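Local coordinates for coenzyme PQQ synthesis protein B (Methylobacterium extorquens, PDB 4Z7R), which takes part in the biosynthesis of the redox cofactor pyrroloquinoline quinone and may help carry it or its precursor to the periplasm, at residues 19-24 and 268-274; 81-86 and 106-110; 261-266 and 287-291. All coordinates share one frame. Residue numbers count along the deposited sequence, not the author numbering.

Contact 1 of 3, residues 19-24 and 268-274; sequences CRCSIC and NTNPVLI. With ZN (zinc ion), chain C.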
loop_
_atom_site.group_PDB
_atom_site.type_symbol
_atom_site.label_atom_id
_atom_site.label_comp_id
_atom_site.label_asym_id
_atom_site.label_seq_id
_atom_site.Cartn_x
_atom_site.Cartn_y
_atom_site.Cartn_z
ATOM N N CYS A 19 -6.132 -8.010 12.680
ATOM C CA CYS A 19 -6.801 -9.286 12.893
ATOM C C CYS A 19 -5.911 -10.313 13.573
ATOM O O CYS A 19 -4.742 -10.464 13.223
ATOM C CB CYS A 19 -7.310 -9.852 11.568
ATOM S SG CYS A 19 -8.346 -11.316 11.773
ATOM N N ARG A 20 -6.480 -11.018 14.547
ATOM C CA ARG A 20 -5.794 -12.122 15.203
ATOM C C ARG A 20 -6.629 -13.396 15.169
ATOM O O ARG A 20 -6.618 -14.172 16.125
ATOM C CB ARG A 20 -5.448 -11.765 16.651
ATOM C CG ARG A 20 -4.201 -10.919 16.789
ATOM C CD ARG A 20 -2.962 -11.709 16.419
ATOM N NE ARG A 20 -2.408 -12.427 17.561
ATOM C CZ ARG A 20 -1.117 -12.432 17.876
ATOM N NH1 ARG A 20 -0.252 -11.759 17.127
ATOM N NH2 ARG A 20 -0.690 -13.107 18.934
ATOM N N CYS A 21 -7.362 -13.608 14.078
ATOM C CA CYS A 21 -8.039 -14.885 13.870
ATOM C C CYS A 21 -6.991 -15.998 13.793
ATOM O O CYS A 21 -5.795 -15.723 13.728
ATOM C CB CYS A 21 -8.924 -14.852 12.612
ATOM S SG CYS A 21 -8.114 -15.086 10.995
ATOM N N SER A 22 -7.437 -17.248 13.804
ATOM C CA SER A 22 -6.516 -18.380 13.848
ATOM C C SER A 22 -5.598 -18.421 12.625
ATOM O O SER A 22 -4.445 -18.841 12.719
ATOM C CB SER A 22 -7.294 -19.692 13.962
ATOM O OG SER A 22 -8.346 -19.743 13.016
ATOM N N ILE A 23 -6.104 -17.973 11.481
ATOM C CA ILE A 23 -5.310 -17.966 10.258
ATOM C C ILE A 23 -4.256 -16.858 10.281
ATOM O O ILE A 23 -3.069 -17.117 10.062
ATOM C CB ILE A 23 -6.208 -17.819 9.015
ATOM C CG1 ILE A 23 -7.060 -19.081 8.844
ATOM C CG2 ILE A 23 -5.364 -17.584 7.769
ATOM C CD1 ILE A 23 -8.297 -18.893 7.988
ATOM N N CYS A 24 -4.685 -15.628 10.553
ATOM C CA CYS A 24 -3.756 -14.506 10.658
ATOM C C CYS A 24 -2.703 -14.740 11.735
ATOM O O CYS A 24 -1.534 -14.409 11.544
ATOM C CB CYS A 24 -4.504 -13.202 10.943
ATOM S SG CYS A 24 -5.421 -12.554 9.530
ATOM N N ASN A 268 -8.746 -13.386 4.671
ATOM C CA ASN A 268 -7.900 -13.945 5.717
ATOM C C ASN A 268 -8.625 -14.973 6.582
ATOM O O ASN A 268 -7.991 -15.767 7.267
ATOM C CB ASN A 268 -7.343 -12.828 6.604
ATOM C CG ASN A 268 -8.415 -12.151 7.437
ATOM O OD1 ASN A 268 -8.752 -12.614 8.531
ATOM N ND2 ASN A 268 -8.955 -11.050 6.929
ATOM N N THR A 269 -9.954 -14.949 6.551
ATOM C CA THR A 269 -10.767 -15.855 7.357
ATOM C C THR A 269 -11.092 -17.179 6.661
ATOM O O THR A 269 -11.812 -18.012 7.208
ATOM C CB THR A 269 -12.091 -15.185 7.752
ATOM O OG1 THR A 269 -12.747 -14.712 6.569
ATOM C CG2 THR A 269 -11.836 -14.004 8.674
ATOM N N ASN A 270 -10.557 -17.382 5.464
ATOM C CA ASN A 270 -10.886 -18.579 4.694
ATOM C C ASN A 270 -9.912 -19.717 4.988
ATOM O O ASN A 270 -8.715 -19.589 4.743
ATOM C CB ASN A 270 -10.899 -18.257 3.199
ATOM C CG ASN A 270 -11.545 -19.352 2.363
ATOM O OD1 ASN A 270 -11.465 -20.535 2.693
ATOM N ND2 ASN A 270 -12.194 -18.956 1.275
ATOM N N PRO A 271 -10.432 -20.844 5.503
ATOM C CA PRO A 271 -9.589 -21.976 5.919
ATOM C C PRO A 271 -8.840 -22.677 4.779
ATOM O O PRO A 271 -7.969 -23.499 5.067
ATOM C CB PRO A 271 -10.581 -22.946 6.581
ATOM C CG PRO A 271 -11.938 -22.481 6.208
ATOM C CD PRO A 271 -11.855 -21.039 5.828
ATOM N N VAL A 272 -9.153 -22.375 3.520
ATOM C CA VAL A 272 -8.356 -22.930 2.426
ATOM C C VAL A 272 -6.950 -22.330 2.441
ATOM O O VAL A 272 -6.037 -22.867 1.818
ATOM C CB VAL A 272 -8.995 -22.690 1.036
ATOM C CG1 VAL A 272 -10.417 -23.238 0.994
ATOM C CG2 VAL A 272 -8.963 -21.210 0.668
ATOM N N LEU A 273 -6.778 -21.224 3.162
ATOM C CA LEU A 273 -5.465 -20.599 3.299
ATOM C C LEU A 273 -4.534 -21.462 4.139
ATOM O O LEU A 273 -3.312 -21.368 4.023
ATOM C CB LEU A 273 -5.583 -19.210 3.925
ATOM C CG LEU A 273 -6.261 -18.125 3.092
ATOM C CD1 LEU A 273 -6.445 -16.872 3.928
ATOM C CD2 LEU A 273 -5.448 -17.827 1.838
ATOM N N ILE A 274 -5.118 -22.299 4.990
ATOM C CA ILE A 274 -4.337 -23.194 5.829
ATOM C C ILE A 274 -3.877 -24.360 4.968
ATOM O O ILE A 274 -4.697 -25.139 4.477
ATOM C CB ILE A 274 -5.141 -23.704 7.038
ATOM C CG1 ILE A 274 -5.536 -22.534 7.942
ATOM C CG2 ILE A 274 -4.332 -24.723 7.826
ATOM C CD1 ILE A 274 -6.608 -22.881 8.954
HETATM ZN ZN ZN C . -7.630 -12.910 10.265
#
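This is a tetrahedral zinc site with three cysteines and one asparagine as ligands, built from two pieces of chain that lie far apart in sequence. C19, C21 and C24 approach from one side, with SG to ZN distances of 2.3, 2.4 and 2.4 Å, and N268 completes the shell with its OD1 2.1 Å from ZN. No direct hydrogen bond joins 19-24 to 268-274, so the metal is the main polar link between them. Because all four ligands crowd one ion, N268 OD1 ends up 3.5 Å from each of C19 SG, C21 SG and C24 SG.

The thiolates are also held by backbone NH groups: C21 N donates to C19 SG at 3.4 Å, and C24 N to C21 SG at 3.5 Å. The second bond makes C21 the N-cap of helix 22-29, so one sulfur both binds the metal and caps the helix.

Beside the zinc, I23 supplies the apolar half of the contact. It reaches across the backbone of 268-271, its CD1 3.2 Å from N268 O and 3.3 Å from N270 O, while I23 CG1 packs on I274 CD1 (3.8 Å) and I23 CG2 on L273 CD1 (4.1 Å). The loop that receives it is stiffened by an Asx turn, V272 N donating to N270 OD1 at 3.1 Å, which leads into the 3-10 turn 271-273. V230 lies against both C21 and T269. A CxC and a CxxC step sharing C21, closed by a distant fourth ligand, make an arrangement consistent with a structural zinc site.

Contact 2 of 3, residues 81-86 and 106-110; sequences IHAVLL and FTLYA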
loop_
_atom_site.group_PDB
_atom_site.type_symbol
_atom_site.label_atom_id
_atom_site.label_comp_id
_atom_site.label_asym_id
_atom_site.label_seq_id
_atom_site.Cartn_x
_atom_site.Cartn_y
_atom_site.Cartn_z
ATOM N N ILE A 81 5.053 -1.932 -16.864
ATOM C CA ILE A 81 3.618 -1.710 -16.742
ATOM C C ILE A 81 3.175 -0.659 -17.751
ATOM O O ILE A 81 3.519 0.518 -17.630
ATOM C CB ILE A 81 3.228 -1.272 -15.316
ATOM C CG1 ILE A 81 3.642 -2.342 -14.305
ATOM C CG2 ILE A 81 1.731 -1.013 -15.229
ATOM C CD1 ILE A 81 3.441 -1.941 -12.860
ATOM N N HIS A 82 2.412 -1.093 -18.749
ATOM C CA HIS A 82 1.954 -0.204 -19.812
ATOM C C HIS A 82 0.553 0.326 -19.553
ATOM O O HIS A 82 0.202 1.412 -20.011
ATOM C CB HIS A 82 1.973 -0.929 -21.161
ATOM C CG HIS A 82 3.307 -0.918 -21.840
ATOM N ND1 HIS A 82 4.493 -1.075 -21.156
ATOM C CD2 HIS A 82 3.642 -0.771 -23.143
ATOM C CE1 HIS A 82 5.501 -1.023 -22.008
ATOM N NE2 HIS A 82 5.011 -0.841 -23.221
ATOM N N ALA A 83 -0.248 -0.440 -18.823
ATOM C CA ALA A 83 -1.630 -0.051 -18.582
ATOM C C ALA A 83 -2.177 -0.648 -17.296
ATOM O O ALA A 83 -1.686 -1.665 -16.809
ATOM C CB ALA A 83 -2.502 -0.456 -19.766
ATOM N N VAL A 84 -3.196 -0.000 -16.743
ATOM C CA VAL A 84 -3.872 -0.514 -15.560
ATOM C C VAL A 84 -5.369 -0.573 -15.828
ATOM O O VAL A 84 -5.951 0.369 -16.370
ATOM C CB VAL A 84 -3.597 0.354 -14.314
ATOM C CG1 VAL A 84 -4.326 -0.208 -13.093
ATOM C CG2 VAL A 84 -2.105 0.439 -14.050
ATOM N N LEU A 85 -5.976 -1.702 -15.484
ATOM C CA LEU A 85 -7.416 -1.876 -15.605
ATOM C C LEU A 85 -8.028 -2.146 -14.231
ATOM O O LEU A 85 -7.532 -2.982 -13.479
ATOM C CB LEU A 85 -7.742 -3.013 -16.579
ATOM C CG LEU A 85 -9.162 -3.580 -16.549
ATOM C CD1 LEU A 85 -10.164 -2.554 -17.057
ATOM C CD2 LEU A 85 -9.241 -4.861 -17.369
ATOM N N LEU A 86 -9.100 -1.430 -13.911
ATOM C CA LEU A 86 -9.834 -1.649 -12.665
ATOM C C LEU A 86 -11.101 -2.464 -12.895
ATOM O O LEU A 86 -11.879 -2.161 -13.798
ATOM C CB LEU A 86 -10.196 -0.315 -12.012
ATOM C CG LEU A 86 -9.062 0.696 -11.851
ATOM C CD1 LEU A 86 -9.603 2.029 -11.347
ATOM C CD2 LEU A 86 -8.003 0.150 -10.915
ATOM N N PHE A 106 1.190 5.876 -18.498
ATOM C CA PHE A 106 0.441 4.657 -18.780
ATOM C C PHE A 106 -1.017 5.030 -19.007
ATOM O O PHE A 106 -1.401 6.183 -18.806
ATOM C CB PHE A 106 0.577 3.629 -17.649
ATOM C CG PHE A 106 0.009 4.078 -16.331
ATOM C CD1 PHE A 106 0.787 4.787 -15.431
ATOM C CD2 PHE A 106 -1.296 3.763 -15.979
ATOM C CE1 PHE A 106 0.270 5.189 -14.212
ATOM C CE2 PHE A 106 -1.819 4.163 -14.764
ATOM C CZ PHE A 106 -1.037 4.875 -13.878
ATOM N N THR A 107 -1.822 4.069 -19.446
ATOM C CA THR A 107 -3.246 4.317 -19.631
ATOM C C THR A 107 -4.054 3.583 -18.566
ATOM O O THR A 107 -3.894 2.377 -18.367
ATOM C CB THR A 107 -3.737 3.890 -21.031
ATOM O OG1 THR A 107 -2.984 4.577 -22.039
ATOM C CG2 THR A 107 -5.209 4.236 -21.201
ATOM N N LEU A 108 -4.905 4.327 -17.871
ATOM C CA LEU A 108 -5.795 3.755 -16.872
ATOM C C LEU A 108 -7.170 3.481 -17.478
ATOM O O LEU A 108 -7.837 4.396 -17.964
ATOM C CB LEU A 108 -5.913 4.691 -15.667
ATOM C CG LEU A 108 -6.868 4.288 -14.546
ATOM C CD1 LEU A 108 -6.453 2.953 -13.945
ATOM C CD2 LEU A 108 -6.901 5.371 -13.482
ATOM N N TYR A 109 -7.580 2.215 -17.445
ATOM C CA TYR A 109 -8.860 1.786 -18.005
ATOM C C TYR A 109 -9.863 1.394 -16.928
ATOM O O TYR A 109 -9.510 0.731 -15.954
ATOM C CB TYR A 109 -8.675 0.592 -18.942
ATOM C CG TYR A 109 -7.823 0.842 -20.165
ATOM C CD1 TYR A 109 -8.389 1.296 -21.350
ATOM C CD2 TYR A 109 -6.459 0.588 -20.145
ATOM C CE1 TYR A 109 -7.611 1.509 -22.481
ATOM C CE2 TYR A 109 -5.675 0.795 -21.265
ATOM C CZ TYR A 109 -6.256 1.254 -22.430
ATOM O OH TYR A 109 -5.471 1.465 -23.540
ATOM N N ALA A 110 -11.113 1.809 -17.116
ATOM C CA ALA A 110 -12.220 1.370 -16.269
ATOM C C ALA A 110 -13.547 1.708 -16.939
ATOM O O ALA A 110 -13.579 2.424 -17.937
ATOM C CB ALA A 110 -12.138 2.005 -14.888
#
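V84, L86, F106 and L108 form the apolar centre on one face of two neighbouring parallel strands, 81-85 and 106-110, the two strands of a beta-alpha-beta unit in a metallo-beta-lactamase fold. V84 CB meets L108 CD1 at 3.9 Å, and L86 CG reaches the same L108 CD1 at 4.0 Å, so the leucine fills the space between the two. V84 CG2 lies 3.8 Å from F106 CE2, and L86 CB and A110 CB are 4.2 Å apart at the far end. Helix 112-119 lies over this face, with I114 and V118 on L86 and L115 on L108 and A110.

The other face carries A83, L85, T107 and Y109. A83 CB sits at the edge of the tyrosine ring, 3.7 Å from Y109 CE2, and L85 CD1 is 4.0 Å from Y109 CB. The ring of F143 also meets Y109.

Between the two faces runs the polar backbone ladder. The strand axes are 4.7 Å apart at closest approach and 20° from parallel, with A83 opposite T107, V84 opposite L108 and L85 opposite Y109. Both backbone bonds of V84 go to 106-110, while A83 and L85 bond on the other side, to L53 and N55 on and just after strand 51-54. The ladder begins weakly, T107 N to H82 O at 3.4 Å, then tightens: V84 N donates to T107 O at 3.0 Å and L86 N to Y109 O, also at 3.0 Å. Its shortest and straightest bond is Y109 N to V84 O, 2.7 Å with an angle of 177° at the hydrogen.

Contact 3 of 3, residues 261-266 and 287-291; sequences RVFVHI and GWTVA. With ZN (zinc ion), chain D.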
loop_
_atom_site.group_PDB
_atom_site.type_symbol
_atom_site.label_atom_id
_atom_site.label_comp_id
_atom_site.label_asym_id
_atom_site.label_seq_id
_atom_site.Cartn_x
_atom_site.Cartn_y
_atom_site.Cartn_z
ATOM N N ARG A 261 -8.831 -24.008 -12.997
ATOM C CA ARG A 261 -9.642 -23.261 -12.042
ATOM C C ARG A 261 -8.775 -22.758 -10.897
ATOM O O ARG A 261 -8.124 -23.549 -10.218
ATOM C CB ARG A 261 -10.777 -24.128 -11.487
ATOM C CG ARG A 261 -11.870 -24.495 -12.483
ATOM C CD ARG A 261 -12.739 -25.621 -11.929
ATOM N NE ARG A 261 -14.014 -25.763 -12.633
ATOM C CZ ARG A 261 -14.164 -26.393 -13.793
ATOM N NH1 ARG A 261 -13.117 -26.944 -14.389
ATOM N NH2 ARG A 261 -15.362 -26.474 -14.355
ATOM N N VAL A 262 -8.751 -21.445 -10.698
ATOM C CA VAL A 262 -7.933 -20.848 -9.646
ATOM C C VAL A 262 -8.728 -19.843 -8.817
ATOM O O VAL A 262 -9.346 -18.929 -9.360
ATOM C CB VAL A 262 -6.688 -20.132 -10.222
ATOM C CG1 VAL A 262 -5.810 -19.605 -9.091
ATOM C CG2 VAL A 262 -5.899 -21.062 -11.131
ATOM N N PHE A 263 -8.717 -20.024 -7.500
ATOM C CA PHE A 263 -9.339 -19.063 -6.601
ATOM C C PHE A 263 -8.372 -17.938 -6.267
ATOM O O PHE A 263 -7.234 -18.192 -5.887
ATOM C CB PHE A 263 -9.803 -19.735 -5.307
ATOM C CG PHE A 263 -11.109 -20.461 -5.430
ATOM C CD1 PHE A 263 -12.259 -19.782 -5.800
ATOM C CD2 PHE A 263 -11.194 -21.813 -5.150
ATOM C CE1 PHE A 263 -13.470 -20.444 -5.904
ATOM C CE2 PHE A 263 -12.404 -22.480 -5.247
ATOM C CZ PHE A 263 -13.540 -21.794 -5.629
ATOM N N VAL A 264 -8.831 -16.700 -6.418
ATOM C CA VAL A 264 -8.091 -15.536 -5.946
ATOM C C VAL A 264 -8.988 -14.718 -5.021
ATOM O O VAL A 264 -10.128 -15.107 -4.761
ATOM C CB VAL A 264 -7.594 -14.656 -7.116
ATOM C CG1 VAL A 264 -6.658 -15.449 -8.014
ATOM C CG2 VAL A 264 -8.770 -14.116 -7.918
ATOM N N HIS A 265 -8.470 -13.595 -4.527
ATOM C CA HIS A 265 -9.228 -12.695 -3.659
ATOM C C HIS A 265 -9.754 -13.432 -2.431
ATOM O O HIS A 265 -10.918 -13.291 -2.062
ATOM C CB HIS A 265 -10.389 -12.055 -4.433
ATOM C CG HIS A 265 -10.988 -10.863 -3.756
ATOM N ND1 HIS A 265 -11.965 -10.969 -2.789
ATOM C CD2 HIS A 265 -10.760 -9.539 -3.918
ATOM C CE1 HIS A 265 -12.306 -9.761 -2.379
ATOM N NE2 HIS A 265 -11.589 -8.875 -3.048
ATOM N N ILE A 266 -8.892 -14.233 -1.815
ATOM C CA ILE A 266 -9.266 -15.040 -0.658
ATOM C C ILE A 266 -9.112 -14.273 0.656
ATOM O O ILE A 266 -8.035 -13.766 0.959
ATOM C CB ILE A 266 -8.426 -16.325 -0.608
ATOM C CG1 ILE A 266 -8.546 -17.069 -1.944
ATOM C CG2 ILE A 266 -8.873 -17.207 0.540
ATOM C CD1 ILE A 266 -7.425 -18.040 -2.211
ATOM N N GLY A 287 -11.136 -29.735 -8.102
ATOM C CA GLY A 287 -10.510 -29.168 -9.285
ATOM C C GLY A 287 -10.047 -27.726 -9.183
ATOM O O GLY A 287 -9.749 -27.098 -10.200
ATOM N N TRP A 288 -9.976 -27.194 -7.969
ATOM C CA TRP A 288 -9.598 -25.794 -7.795
ATOM C C TRP A 288 -8.219 -25.609 -7.169
ATOM O O TRP A 288 -7.867 -26.276 -6.200
ATOM C CB TRP A 288 -10.645 -25.074 -6.948
ATOM C CG TRP A 288 -11.896 -24.769 -7.704
ATOM C CD1 TRP A 288 -12.950 -25.608 -7.912
ATOM C CD2 TRP A 288 -12.219 -23.545 -8.373
ATOM N NE1 TRP A 288 -13.915 -24.980 -8.662
ATOM C CE2 TRP A 288 -13.489 -23.712 -8.958
ATOM C CE3 TRP A 288 -11.558 -22.322 -8.531
ATOM C CZ2 TRP A 288 -14.114 -22.703 -9.689
ATOM C CZ3 TRP A 288 -12.180 -21.322 -9.254
ATOM C CH2 TRP A 288 -13.445 -21.517 -9.824
ATOM N N THR A 289 -7.441 -24.697 -7.743
ATOM C CA THR A 289 -6.178 -24.266 -7.150
ATOM C C THR A 289 -6.401 -23.055 -6.244
ATOM O O THR A 289 -7.148 -22.140 -6.591
ATOM C CB THR A 289 -5.134 -23.914 -8.238
ATOM O OG1 THR A 289 -4.764 -25.098 -8.953
ATOM C CG2 THR A 289 -3.884 -23.290 -7.620
ATOM N N VAL A 290 -5.763 -23.057 -5.078
ATOM C CA VAL A 290 -5.783 -21.896 -4.200
ATOM C C VAL A 290 -4.552 -21.037 -4.471
ATOM O O VAL A 290 -3.425 -21.462 -4.225
ATOM C CB VAL A 290 -5.835 -22.314 -2.714
ATOM C CG1 VAL A 290 -5.633 -21.111 -1.806
ATOM C CG2 VAL A 290 -7.156 -23.005 -2.416
ATOM N N ALA A 291 -4.768 -19.837 -5.000
ATOM C CA ALA A 291 -3.661 -18.995 -5.439
ATOM C C ALA A 291 -2.814 -18.498 -4.276
ATOM O O ALA A 291 -3.321 -18.263 -3.180
ATOM C CB ALA A 291 -4.176 -17.812 -6.239
HETATM ZN ZN ZN D . -11.657 -6.829 -2.543
HETATM O O HOH W 1 -16.081 -26.027 -10.273
HETATM O O HOH W 2 -8.370 -26.742 -12.519
HETATM O O HOH W 3 -12.248 -7.059 -0.366
HETATM O O HOH W 4 -12.533 -6.068 -4.210
#
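Two parallel strands pair here at one edge of a mixed sheet: 288-290 is its outermost strand within the chain, and 261-264 the next one in. Helix 278-285 links them in a beta-alpha-beta unit of the metallo-beta-lactamase fold; the helix ends in a Schellman motif whose C-prime residue, G287, has positive phi. T289 bonds to 261-264 through both its N and its O, the N donating to R261 O and the O accepting from F263 N, each at 2.8 Å; A291 N to F263 O follows at 3.1 Å.

W288 is sandwiched on one face of the sheet. The F263 ring stacks on it in an offset manner, centroids 3.9 Å apart and planes at 17°, while R261 CB makes a CH-pi contact with the opposite face. Just past the strand, H265 binds zinc through NE2 at 2.1 Å, with D92 and two waters completing the site. At the other end, a water bridges R261 N (2.8 Å) and G287 O (2.7 Å).

How the contacts relate
Contacts 2 and 3 each pair parallel strands of a beta-alpha-beta unit, but in different sheets of the fold, on opposite sides of the chain's centre; their centres are 24 Å apart and their nearest atoms about 11 Å. Contact 3 meets the zinc held by H265 and D92, while in contact 2 the side chain of L86 is about 11 Å from that same zinc. Contact 1 holds the other zinc and packs directly on contact 3, L273 CD2 lying 3.7 Å from I266 CG2 and V272 CB 3.9 Å from V290 CG2. The short run from H265 to N268 thus carries a ligand for each metal. Contacts 1 and 2 are 32 Å apart between centres.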